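PDB 6A2C: sesquisabinene B synthase 2 from Santalum album, which probably cyclises farnesyl diphosphate to sesquisabinene B in a metal-dependent reaction, as a terpene synthase of the plant Tpsb subfamily. Local coordinates for residues 276-281 with 312-317; 382-387 with 419-424; 456-461 with 475-480. All coordinates share one frame; numbering follows the deposited sequence.

Interaction 1. Residues 276-281 with 312-317. With MG (magnesium ion), chain D; MG (magnesium ion), chain E; FPP (farnesyl diphosphate), chain C.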
loop_
_atom_site.group_PDB
_atom_site.type_symbol
_atom_site.label_atom_id
_atom_site.label_comp_id
_atom_site.label_asym_id
_atom_site.label_seq_id
_atom_site.Cartn_x
_atom_site.Cartn_y
_atom_site.Cartn_z
ATOM N N PRO A 276 15.760 -13.487 8.432
ATOM C CA PRO A 276 15.958 -14.903 8.739
ATOM C C PRO A 276 15.225 -15.363 10.010
ATOM O O PRO A 276 15.765 -16.162 10.722
ATOM C CB PRO A 276 17.488 -14.968 8.872
ATOM C CG PRO A 276 17.853 -13.631 9.455
ATOM C CD PRO A 276 16.941 -12.661 8.723
ATOM N N PHE A 277 14.029 -14.819 10.280
ATOM C CA PHE A 277 13.087 -15.226 11.371
ATOM C C PHE A 277 11.656 -14.857 10.949
ATOM O O PHE A 277 11.476 -14.261 9.828
ATOM C CB PHE A 277 13.481 -14.567 12.701
ATOM C CG PHE A 277 13.903 -13.120 12.606
ATOM C CD1 PHE A 277 12.959 -12.101 12.582
ATOM C CD2 PHE A 277 15.246 -12.761 12.602
ATOM C CE1 PHE A 277 13.335 -10.779 12.444
ATOM C CE2 PHE A 277 15.626 -11.429 12.469
ATOM C CZ PHE A 277 14.669 -10.437 12.386
ATOM N N ALA A 278 10.654 -15.232 11.742
ATOM C CA ALA A 278 9.234 -14.820 11.537
ATOM C C ALA A 278 8.678 -15.367 10.198
ATOM O O ALA A 278 7.799 -14.680 9.506
ATOM C CB ALA A 278 9.123 -13.318 11.621
ATOM N N ARG A 279 9.155 -16.565 9.838
ATOM C CA ARG A 279 8.534 -17.476 8.838
ATOM C C ARG A 279 7.012 -17.476 9.030
ATOM O O ARG A 279 6.554 -17.706 10.164
ATOM C CB ARG A 279 9.078 -18.897 9.003
ATOM C CG ARG A 279 8.955 -19.742 7.745
ATOM C CD ARG A 279 9.808 -20.984 7.827
ATOM N NE ARG A 279 9.056 -22.071 8.429
ATOM C CZ ARG A 279 8.692 -23.191 7.806
ATOM N NH1 ARG A 279 7.979 -24.095 8.463
ATOM N NH2 ARG A 279 9.039 -23.421 6.548
ATOM N N ASN A 280 6.262 -17.148 7.986
ATOM C CA ASN A 280 4.775 -17.220 7.989
ATOM C C ASN A 280 4.156 -16.139 8.886
ATOM O O ASN A 280 2.969 -16.282 9.200
ATOM C CB ASN A 280 4.281 -18.601 8.443
ATOM C CG ASN A 280 4.509 -19.661 7.387
ATOM O OD1 ASN A 280 4.339 -19.389 6.206
ATOM N ND2 ASN A 280 4.898 -20.855 7.791
ATOM N N GLY A 281 4.897 -15.097 9.270
ATOM C CA GLY A 281 4.412 -14.074 10.202
ATOM C C GLY A 281 3.188 -13.356 9.643
ATOM O O GLY A 281 2.253 -13.109 10.401
ATOM N N ILE A 312 4.209 -7.645 15.578
ATOM C CA ILE A 312 4.355 -8.202 16.938
ATOM C C ILE A 312 5.112 -9.535 16.825
ATOM O O ILE A 312 6.058 -9.706 17.566
ATOM C CB ILE A 312 3.010 -8.340 17.659
ATOM C CG1 ILE A 312 2.428 -6.986 18.060
ATOM C CG2 ILE A 312 3.176 -9.225 18.875
ATOM C CD1 ILE A 312 0.947 -7.079 18.417
ATOM N N THR A 313 4.766 -10.402 15.877
ATOM C CA THR A 313 5.437 -11.721 15.755
ATOM C C THR A 313 6.898 -11.496 15.390
ATOM O O THR A 313 7.757 -12.139 15.994
ATOM C CB THR A 313 4.828 -12.578 14.640
ATOM O OG1 THR A 313 3.422 -12.384 14.631
ATOM C CG2 THR A 313 5.140 -14.049 14.784
ATOM N N THR A 314 7.140 -10.576 14.463
ATOM C CA THR A 314 8.512 -10.299 13.982
ATOM C C THR A 314 9.369 -9.740 15.123
ATOM O O THR A 314 10.468 -10.238 15.324
ATOM C CB THR A 314 8.461 -9.414 12.726
ATOM O OG1 THR A 314 7.684 -10.057 11.718
ATOM C CG2 THR A 314 9.828 -9.055 12.188
ATOM N N ILE A 315 8.855 -8.762 15.848
ATOM C CA ILE A 315 9.656 -8.093 16.906
ATOM C C ILE A 315 9.791 -9.012 18.126
ATOM O O ILE A 315 10.822 -8.991 18.759
ATOM C CB ILE A 315 9.096 -6.684 17.173
ATOM C CG1 ILE A 315 9.331 -5.799 15.945
ATOM C CG2 ILE A 315 9.671 -6.065 18.430
ATOM C CD1 ILE A 315 8.477 -4.568 15.881
ATOM N N ASP A 316 8.776 -9.814 18.399
ATOM C CA ASP A 316 8.894 -10.829 19.470
ATOM C C ASP A 316 10.119 -11.684 19.152
ATOM O O ASP A 316 10.916 -11.898 20.043
ATOM C CB ASP A 316 7.642 -11.686 19.530
ATOM C CG ASP A 316 7.687 -12.729 20.616
ATOM O OD1 ASP A 316 7.758 -12.345 21.786
ATOM O OD2 ASP A 316 7.653 -13.899 20.267
ATOM N N ASP A 317 10.250 -12.112 17.901
ATOM C CA ASP A 317 11.424 -12.897 17.451
ATOM C C ASP A 317 12.712 -12.075 17.613
ATOM O O ASP A 317 13.688 -12.619 18.104
ATOM C CB ASP A 317 11.218 -13.409 16.027
ATOM C CG ASP A 317 10.210 -14.540 15.919
ATOM O OD1 ASP A 317 9.745 -15.018 16.956
ATOM O OD2 ASP A 317 9.901 -14.931 14.795
HETATM MG MG MG D . 8.545 -13.547 23.322
HETATM MG MG MG E . 8.530 -15.400 21.605
HETATM C C1 FPP C . 3.758 -15.420 18.770
HETATM O O1 FPP C . 4.336 -16.545 19.447
HETATM C C2 FPP C . 2.435 -14.951 19.303
HETATM C C3 FPP C . 2.239 -13.698 19.702
HETATM C C4 FPP C . 3.326 -12.660 19.653
HETATM C C5 FPP C . 0.940 -13.245 20.310
HETATM C C6 FPP C . 0.254 -12.097 19.603
HETATM C C7 FPP C . -0.569 -12.537 18.432
HETATM C C8 FPP C . -0.210 -12.551 17.157
HETATM C C10 FPP C . 1.149 -12.185 16.673
HETATM C C9 FPP C . -1.184 -12.897 16.081
HETATM C C11 FPP C . -1.806 -11.654 15.531
HETATM C C12 FPP C . -3.161 -11.358 16.090
HETATM C C13 FPP C . -4.098 -10.557 15.592
HETATM C C14 FPP C . -5.385 -10.262 16.305
HETATM C C15 FPP C . -3.967 -9.872 14.264
HETATM P PA FPP C . 5.152 -16.503 20.862
HETATM O O1A FPP C . 4.395 -17.622 21.532
HETATM O O2A FPP C . 6.715 -16.425 20.920
HETATM O O3A FPP C . 4.746 -15.195 21.760
HETATM P PB FPP C . 5.563 -14.986 23.239
HETATM O O1B FPP C . 7.077 -14.950 22.976
HETATM O O2B FPP C . 5.067 -13.672 23.813
HETATM O O3B FPP C . 5.163 -16.145 24.104
HETATM O O HOH W 1 2.161 -13.962 13.030
HETATM O O HOH W 2 9.228 -16.147 19.611
HETATM O O HOH W 3 7.328 -12.541 24.817
HETATM O O HOH W 4 9.480 -14.712 24.899
HETATM O O HOH W 5 9.904 -11.892 23.472
HETATM O O HOH W 6 8.723 -17.506 22.181
#

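Interaction 2. Residues 382-387 with 419-424. With FPP (farnesyl diphosphate), chain C.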
loop_
_atom_site.group_PDB
_atom_site.type_symbol
_atom_site.label_atom_id
_atom_site.label_comp_id
_atom_site.label_asym_id
_atom_site.label_seq_id
_atom_site.Cartn_x
_atom_site.Cartn_y
_atom_site.Cartn_z
ATOM N N LYS A 382 2.563 4.715 22.017
ATOM C CA LYS A 382 2.486 4.388 23.460
ATOM C C LYS A 382 2.338 2.873 23.647
ATOM O O LYS A 382 3.055 2.313 24.478
ATOM C CB LYS A 382 1.309 5.123 24.100
ATOM C CG LYS A 382 1.038 4.796 25.560
ATOM C CD LYS A 382 2.198 5.025 26.482
ATOM C CE LYS A 382 1.775 4.838 27.928
ATOM N NZ LYS A 382 2.931 4.842 28.842
ATOM N N VAL A 383 1.450 2.223 22.894
ATOM C CA VAL A 383 1.229 0.768 23.120
ATOM C C VAL A 383 2.459 0.002 22.643
ATOM O O VAL A 383 2.794 -0.970 23.285
ATOM C CB VAL A 383 -0.063 0.238 22.487
ATOM C CG1 VAL A 383 -1.267 0.839 23.171
ATOM C CG2 VAL A 383 -0.102 0.470 20.986
ATOM N N TRP A 384 3.190 0.476 21.649
ATOM C CA TRP A 384 4.470 -0.193 21.265
ATOM C C TRP A 384 5.520 -0.025 22.363
ATOM O O TRP A 384 6.173 -1.025 22.723
ATOM C CB TRP A 384 4.934 0.282 19.883
ATOM C CG TRP A 384 4.350 -0.555 18.781
ATOM C CD1 TRP A 384 3.299 -0.238 17.960
ATOM C CD2 TRP A 384 4.710 -1.908 18.457
ATOM N NE1 TRP A 384 3.001 -1.290 17.133
ATOM C CE2 TRP A 384 3.881 -2.310 17.380
ATOM C CE3 TRP A 384 5.653 -2.812 18.960
ATOM C CZ2 TRP A 384 3.993 -3.559 16.787
ATOM C CZ3 TRP A 384 5.761 -4.043 18.362
ATOM C CH2 TRP A 384 4.926 -4.415 17.301
ATOM N N SER A 385 5.670 1.188 22.906
ATOM C CA SER A 385 6.589 1.453 24.031
ATOM C C SER A 385 6.246 0.539 25.214
ATOM O O SER A 385 7.165 -0.136 25.726
ATOM C CB SER A 385 6.547 2.905 24.428
ATOM O OG SER A 385 7.299 3.088 25.588
ATOM N N ASP A 386 4.975 0.459 25.596
ATOM C CA ASP A 386 4.517 -0.434 26.702
ATOM C C ASP A 386 4.889 -1.874 26.345
ATOM O O ASP A 386 5.413 -2.597 27.189
ATOM C CB ASP A 386 3.010 -0.360 26.941
ATOM C CG ASP A 386 2.500 0.919 27.573
ATOM O OD1 ASP A 386 3.334 1.714 28.016
ATOM O OD2 ASP A 386 1.271 1.110 27.576
ATOM N N GLN A 387 4.606 -2.308 25.129
ATOM C CA GLN A 387 4.898 -3.716 24.771
ATOM C C GLN A 387 6.407 -4.022 24.803
ATOM O O GLN A 387 6.807 -5.109 25.308
ATOM C CB GLN A 387 4.319 -4.027 23.411
ATOM C CG GLN A 387 4.533 -5.477 23.066
ATOM C CD GLN A 387 3.634 -5.936 21.959
ATOM O OE1 GLN A 387 2.828 -5.169 21.425
ATOM N NE2 GLN A 387 3.739 -7.226 21.671
ATOM N N PHE A 419 -1.806 -8.149 23.200
ATOM C CA PHE A 419 -3.253 -7.890 23.053
ATOM C C PHE A 419 -3.641 -6.517 23.562
ATOM O O PHE A 419 -4.587 -5.956 23.018
ATOM C CB PHE A 419 -4.084 -9.054 23.571
ATOM C CG PHE A 419 -4.137 -10.122 22.519
ATOM C CD1 PHE A 419 -4.927 -9.963 21.396
ATOM C CD2 PHE A 419 -3.237 -11.171 22.544
ATOM C CE1 PHE A 419 -4.869 -10.882 20.353
ATOM C CE2 PHE A 419 -3.208 -12.111 21.535
ATOM C CZ PHE A 419 -4.038 -11.972 20.436
ATOM N N PRO A 420 -2.983 -5.919 24.587
ATOM C CA PRO A 420 -3.214 -4.500 24.863
ATOM C C PRO A 420 -2.953 -3.643 23.615
ATOM O O PRO A 420 -3.778 -2.765 23.309
ATOM C CB PRO A 420 -2.301 -4.182 26.038
ATOM C CG PRO A 420 -2.198 -5.534 26.739
ATOM C CD PRO A 420 -2.123 -6.548 25.596
ATOM N N ASN A 421 -1.889 -3.945 22.896
ATOM C CA ASN A 421 -1.518 -3.271 21.626
ATOM C C ASN A 421 -2.644 -3.492 20.618
ATOM O O ASN A 421 -3.257 -2.507 20.081
ATOM C CB ASN A 421 -0.162 -3.786 21.143
ATOM C CG ASN A 421 0.390 -3.059 19.936
ATOM O OD1 ASN A 421 -0.344 -2.375 19.213
ATOM N ND2 ASN A 421 1.697 -3.207 19.715
ATOM N N LEU A 422 -2.932 -4.753 20.314
ATOM C CA LEU A 422 -3.960 -5.066 19.294
ATOM C C LEU A 422 -5.313 -4.478 19.703
ATOM O O LEU A 422 -6.011 -3.932 18.810
ATOM C CB LEU A 422 -4.002 -6.590 19.078
ATOM C CG LEU A 422 -2.781 -7.118 18.341
ATOM C CD1 LEU A 422 -2.642 -8.636 18.432
ATOM C CD2 LEU A 422 -2.850 -6.690 16.882
ATOM N N LEU A 423 -5.716 -4.610 20.963
ATOM C CA LEU A 423 -7.087 -4.193 21.372
ATOM C C LEU A 423 -7.195 -2.668 21.411
ATOM O O LEU A 423 -8.233 -2.141 20.930
ATOM C CB LEU A 423 -7.481 -4.832 22.704
ATOM C CG LEU A 423 -7.862 -6.317 22.608
ATOM C CD1 LEU A 423 -8.109 -6.872 23.980
ATOM C CD2 LEU A 423 -9.112 -6.505 21.741
ATOM N N VAL A 424 -6.230 -1.980 22.024
ATOM C CA VAL A 424 -6.275 -0.497 22.110
ATOM C C VAL A 424 -6.280 0.042 20.689
ATOM O O VAL A 424 -7.037 0.961 20.412
ATOM C CB VAL A 424 -5.126 0.081 22.934
ATOM C CG1 VAL A 424 -5.081 1.596 22.822
ATOM C CG2 VAL A 424 -5.257 -0.355 24.379
HETATM C C1 FPP C . 3.758 -15.420 18.770
HETATM O O1 FPP C . 4.336 -16.545 19.447
HETATM C C2 FPP C . 2.435 -14.951 19.303
HETATM C C3 FPP C . 2.239 -13.698 19.702
HETATM C C4 FPP C . 3.326 -12.660 19.653
HETATM C C5 FPP C . 0.940 -13.245 20.310
HETATM C C6 FPP C . 0.254 -12.097 19.603
HETATM C C7 FPP C . -0.569 -12.537 18.432
HETATM C C8 FPP C . -0.210 -12.551 17.157
HETATM C C10 FPP C . 1.149 -12.185 16.673
HETATM C C9 FPP C . -1.184 -12.897 16.081
HETATM C C11 FPP C . -1.806 -11.654 15.531
HETATM C C12 FPP C . -3.161 -11.358 16.090
HETATM C C13 FPP C . -4.098 -10.557 15.592
HETATM C C14 FPP C . -5.385 -10.262 16.305
HETATM C C15 FPP C . -3.967 -9.872 14.264
HETATM P PA FPP C . 5.152 -16.503 20.862
HETATM O O1A FPP C . 4.395 -17.622 21.532
HETATM O O2A FPP C . 6.715 -16.425 20.920
HETATM O O3A FPP C . 4.746 -15.195 21.760
HETATM P PB FPP C . 5.563 -14.986 23.239
HETATM O O1B FPP C . 7.077 -14.950 22.976
HETATM O O2B FPP C . 5.067 -13.672 23.813
HETATM O O3B FPP C . 5.163 -16.145 24.104
#

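Interaction 3. Residues 456-461 with 475-480. With MG (magnesium ion), chain F; FPP (farnesyl diphosphate), chain C.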
loop_
_atom_site.group_PDB
_atom_site.type_symbol
_atom_site.label_atom_id
_atom_site.label_comp_id
_atom_site.label_asym_id
_atom_site.label_seq_id
_atom_site.Cartn_x
_atom_site.Cartn_y
_atom_site.Cartn_z
ATOM N N CYS A 456 -5.563 -14.502 26.664
ATOM C CA CYS A 456 -4.737 -14.730 25.457
ATOM C C CYS A 456 -3.338 -15.243 25.845
ATOM O O CYS A 456 -2.805 -16.177 25.180
ATOM C CB CYS A 456 -4.665 -13.459 24.619
ATOM S SG CYS A 456 -6.244 -13.055 23.836
ATOM N N ARG A 457 -2.736 -14.652 26.898
ATOM C CA ARG A 457 -1.397 -15.046 27.387
ATOM C C ARG A 457 -1.463 -16.467 27.927
ATOM O O ARG A 457 -0.614 -17.278 27.538
ATOM C CB ARG A 457 -0.887 -14.057 28.445
ATOM C CG ARG A 457 0.263 -14.565 29.295
ATOM C CD ARG A 457 1.408 -15.082 28.490
ATOM N NE ARG A 457 2.070 -14.067 27.693
ATOM C CZ ARG A 457 2.950 -14.296 26.728
ATOM N NH1 ARG A 457 3.257 -15.531 26.377
ATOM N NH2 ARG A 457 3.528 -13.274 26.107
ATOM N N ILE A 458 -2.408 -16.768 28.801
ATOM C CA ILE A 458 -2.408 -18.089 29.481
ATOM C C ILE A 458 -2.700 -19.168 28.430
ATOM O O ILE A 458 -2.104 -20.276 28.489
ATOM C CB ILE A 458 -3.439 -18.094 30.597
ATOM C CG1 ILE A 458 -2.884 -17.401 31.847
ATOM C CG2 ILE A 458 -3.886 -19.506 30.870
ATOM C CD1 ILE A 458 -3.926 -17.351 32.950
ATOM N N ILE A 459 -3.578 -18.855 27.491
ATOM C CA ILE A 459 -3.936 -19.832 26.424
ATOM C C ILE A 459 -2.695 -20.098 25.572
ATOM O O ILE A 459 -2.436 -21.288 25.297
ATOM C CB ILE A 459 -5.143 -19.349 25.606
ATOM C CG1 ILE A 459 -6.432 -19.339 26.427
ATOM C CG2 ILE A 459 -5.302 -20.209 24.360
ATOM C CD1 ILE A 459 -7.530 -18.448 25.853
ATOM N N ASN A 460 -1.953 -19.061 25.175
ATOM C CA ASN A 460 -0.671 -19.189 24.445
ATOM C C ASN A 460 0.275 -20.080 25.270
ATOM O O ASN A 460 0.823 -21.047 24.704
ATOM C CB ASN A 460 -0.048 -17.841 24.085
ATOM C CG ASN A 460 1.266 -17.921 23.329
ATOM O OD1 ASN A 460 2.329 -17.970 23.937
ATOM N ND2 ASN A 460 1.223 -17.719 22.024
ATOM N N ASP A 461 0.395 -19.834 26.571
ATOM C CA ASP A 461 1.334 -20.594 27.440
ATOM C C ASP A 461 0.932 -22.070 27.561
ATOM O O ASP A 461 1.817 -22.911 27.683
ATOM C CB ASP A 461 1.468 -19.910 28.796
ATOM C CG ASP A 461 2.305 -18.648 28.754
ATOM O OD1 ASP A 461 2.618 -18.185 27.650
ATOM O OD2 ASP A 461 2.628 -18.151 29.826
ATOM N N LEU A 475 10.004 -18.874 32.455
ATOM C CA LEU A 475 9.268 -17.637 32.104
ATOM C C LEU A 475 8.023 -17.965 31.285
ATOM O O LEU A 475 7.751 -17.206 30.346
ATOM C CB LEU A 475 10.198 -16.699 31.334
ATOM C CG LEU A 475 11.351 -16.103 32.133
ATOM C CD1 LEU A 475 11.666 -14.703 31.616
ATOM C CD2 LEU A 475 11.039 -16.073 33.622
ATOM N N LYS A 476 7.252 -18.962 31.739
ATOM C CA LYS A 476 5.918 -19.254 31.162
ATOM C C LYS A 476 4.981 -19.555 32.347
ATOM O O LYS A 476 5.517 -19.847 33.418
ATOM C CB LYS A 476 5.945 -20.289 30.029
ATOM C CG LYS A 476 6.771 -19.954 28.795
ATOM C CD LYS A 476 6.263 -18.778 27.988
ATOM C CE LYS A 476 7.300 -18.244 27.022
ATOM N NZ LYS A 476 6.911 -16.944 26.429
ATOM N N SER A 477 3.661 -19.541 32.156
ATOM C CA SER A 477 2.633 -19.652 33.227
ATOM C C SER A 477 2.846 -20.939 34.039
ATOM O O SER A 477 2.903 -20.842 35.246
ATOM C CB SER A 477 1.226 -19.606 32.673
ATOM O OG SER A 477 0.973 -18.347 32.068
ATOM N N ILE A 478 2.893 -22.110 33.393
ATOM C CA ILE A 478 2.858 -23.401 34.138
ATOM C C ILE A 478 4.088 -23.445 35.053
ATOM O O ILE A 478 3.919 -23.707 36.246
ATOM C CB ILE A 478 2.787 -24.610 33.190
ATOM C CG1 ILE A 478 1.459 -24.664 32.433
ATOM C CG2 ILE A 478 3.018 -25.893 33.967
ATOM C CD1 ILE A 478 1.453 -25.597 31.247
ATOM N N GLN A 479 5.267 -23.134 34.515
ATOM C CA GLN A 479 6.539 -23.266 35.251
ATOM C C GLN A 479 6.574 -22.233 36.374
ATOM O O GLN A 479 7.129 -22.554 37.457
ATOM C CB GLN A 479 7.732 -23.137 34.308
ATOM C CG GLN A 479 9.059 -23.493 34.969
ATOM C CD GLN A 479 9.176 -24.931 35.427
ATOM O OE1 GLN A 479 9.516 -25.190 36.576
ATOM N NE2 GLN A 479 8.919 -25.878 34.530
ATOM N N CYS A 480 6.015 -21.037 36.149
ATOM C CA CYS A 480 6.037 -19.969 37.171
ATOM C C CYS A 480 5.238 -20.474 38.368
ATOM O O CYS A 480 5.685 -20.295 39.494
ATOM C CB CYS A 480 5.479 -18.639 36.662
ATOM S SG CYS A 480 6.685 -17.712 35.692
HETATM MG MG MG F . 4.618 -17.986 23.369
HETATM C C1 FPP C . 3.758 -15.420 18.770
HETATM O O1 FPP C . 4.336 -16.545 19.447
HETATM C C2 FPP C . 2.435 -14.951 19.303
HETATM C C3 FPP C . 2.239 -13.698 19.702
HETATM C C4 FPP C . 3.326 -12.660 19.653
HETATM C C5 FPP C . 0.940 -13.245 20.310
HETATM C C6 FPP C . 0.254 -12.097 19.603
HETATM C C7 FPP C . -0.569 -12.537 18.432
HETATM C C8 FPP C . -0.210 -12.551 17.157
HETATM C C10 FPP C . 1.149 -12.185 16.673
HETATM C C9 FPP C . -1.184 -12.897 16.081
HETATM C C11 FPP C . -1.806 -11.654 15.531
HETATM C C12 FPP C . -3.161 -11.358 16.090
HETATM C C13 FPP C . -4.098 -10.557 15.592
HETATM C C14 FPP C . -5.385 -10.262 16.305
HETATM C C15 FPP C . -3.967 -9.872 14.264
HETATM P PA FPP C . 5.152 -16.503 20.862
HETATM O O1A FPP C . 4.395 -17.622 21.532
HETATM O O2A FPP C . 6.715 -16.425 20.920
HETATM O O3A FPP C . 4.746 -15.195 21.760
HETATM P PB FPP C . 5.563 -14.986 23.239
HETATM O O1B FPP C . 7.077 -14.950 22.976
HETATM O O2B FPP C . 5.067 -13.672 23.813
HETATM O O3B FPP C . 5.163 -16.145 24.104
HETATM O O HOH W 7 3.319 -22.388 30.538
HETATM O O HOH W 8 4.183 -18.793 25.332
HETATM O O HOH W 9 6.714 -18.476 23.276
HETATM O O HOH W 10 3.758 -19.973 23.008
#

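Interaction 1. Residues 276-281 with 312-317
Phe277 and Ala278, in the loop, and Gly281, first residue of helix 281-292, lie against the metal-binding helix through Thr313, Thr314 and Asp317. Ile312 lies on the ligand side of that helix, its CG2 3.5 Å from C4 of farnesyl diphosphate. Thr313 meets Gly281 through a water that donates both to Thr313 OG1 and to Gly281 O, while OG1 also bonds to Gly309 O within the helix. In Thr314 the hydroxyl is taken by Ala310 O, and OG1 rests 3.6 Å from Ala278 CB. Thr314 CG2 abuts the edge of the Phe277 ring near its plane, 3.9 Å from CE1. Asp316 faces the substrate and bridges two magnesium ions, one held by OD1 at 2.1 Å and the other by OD2 at 2.2 Å; Asp320 also ligates magnesium. Asp317, second aspartate of the DDxxD sequence, accepts at OD1 from a water that ligates one of these ions. A chi1 of 42° sets Phe277 CG between the backbone N and carbonyl carbon, which leaves the CD1-CE1 side of the ring toward the helix, CD1 4.1 Å from Asp317 CB. Replacing the ring by an alanine would probably leave Thr314 CG2 and Asp317 CB without their apolar neighbour and open a gap between loop and helix. The two neighbouring carboxylates thus divide the labour: Asp316 grips metal directly, whereas Asp317 works through water in the second shell and packs beside the loop.

Interaction 2. Residues 382-387 with 419-424
Asn421 turns its amide toward both Trp384 and Gln387 where helices 382-387 and 419-424 run nearly antiparallel, their axes 9.1 Å apart, in the α-helical fold of class I terpene synthases. The polar link is a hydrogen bond from Asn421 ND2 to Gln387 OE1, 2.8 Å long with an N-H...O angle of 162°. The acceptor lies close to the plane of the Asn421 amide, and the two amides stand almost perpendicular. Gln387 NE2 makes a weak bond to Tyr391.

Amide-on-ring packing follows: Asn421 ND2 also sits over the middle of one indole face, 3.3 Å from Trp384 CE2, with the amide upright on the ring. The torsion that brings it there places CG opposite the backbone N of Asn421 (chi1 -174°).

Valine contacts complete the interface: Val383 CG2 lies 3.4 Å from the amide oxygen Asn421 OD1, and Val383 CG1 meets Val424 CG1 at 3.9 Å, the apolar pair. On the other side of helix 419-424, Leu422 CD1 lies 3.6 Å from C12 of farnesyl diphosphate and Phe419 also borders the prenyl chain.

One N-H of the buried amide thus goes to Gln387 OE1 while its nitrogen rests over the indole, together probably limiting its rotation.

Interaction 3. Residues 456-461 with 475-480
Asp461 and Ser477 join two helices at the second metal-binding motif of class I terpene synthases, the NSE/DTE sequence, which Asn460 and Asp461 begin here. The Asp461 carboxylate is satisfied at both oxygens. Asp461 OD2 accepts from Ser477 OG at 2.8 Å and from Ser477 N at 2.9 Å; these donors arrive on its anti side from opposite faces of the carboxylate plane, and Tyr409 OH is a further hydrogen-bonding partner. Asp461 OD1 receives Arg457 NH1 on the syn side, in a salt bridge of 3.0 Å, and a water bound to magnesium.

Arg457 also uses its donors widely. Bends at chi2 and chi3 (53° and 65°) curl the chain so that Arg457 NH1, besides Asp461, reaches FPP O3B along an almost straight bond (175°), and Arg457 NH2 gives to FPP O2B at 2.8 Å, with a weak bond from NH2 to Ser416 OG. NE is claimed by Ala413 O. Lys476 runs its CD past Asp461 OD1 and hydrogen-bonds through NZ to FPP O3B at 3.0 Å, so arginine and lysine both donate to the same terminal phosphate oxygen. Asn460 divides its amide: ND2 donates to FPP O1A, and OD1 ligates the magnesium at 2.4 Å. Asp461 thus serves as second shell, holding Arg457 beside the phosphate and tying the start of helix 477-480 to the site. Backbone groups are served as well, since one water accepts from Ile478 N at 2.9 Å and donates to Asp461 O at 3.3 Å.

Overall arrangement
Farnesyl diphosphate is common to all three contacts, which follow one another along the chain and surround a single pocket. Interactions 1 and 3 hold the diphosphate from two sides through three magnesium ions; their segments do not touch, the nearest atoms being about 6 Å apart. Interaction 2 packs against both and, with Ile312 of interaction 1, lines the hydrocarbon part. Ile312 also meets the indole of interaction 2, CG1 lying 3.7 Å from Trp384 CH2, and Phe419 CD2 of interaction 2 comes within 3.4 Å of Cys456 CB in interaction 3. With centres 17 to 19 Å apart, the contacts illustrate how separate contacts between helices and loops can build one active site around its ligand.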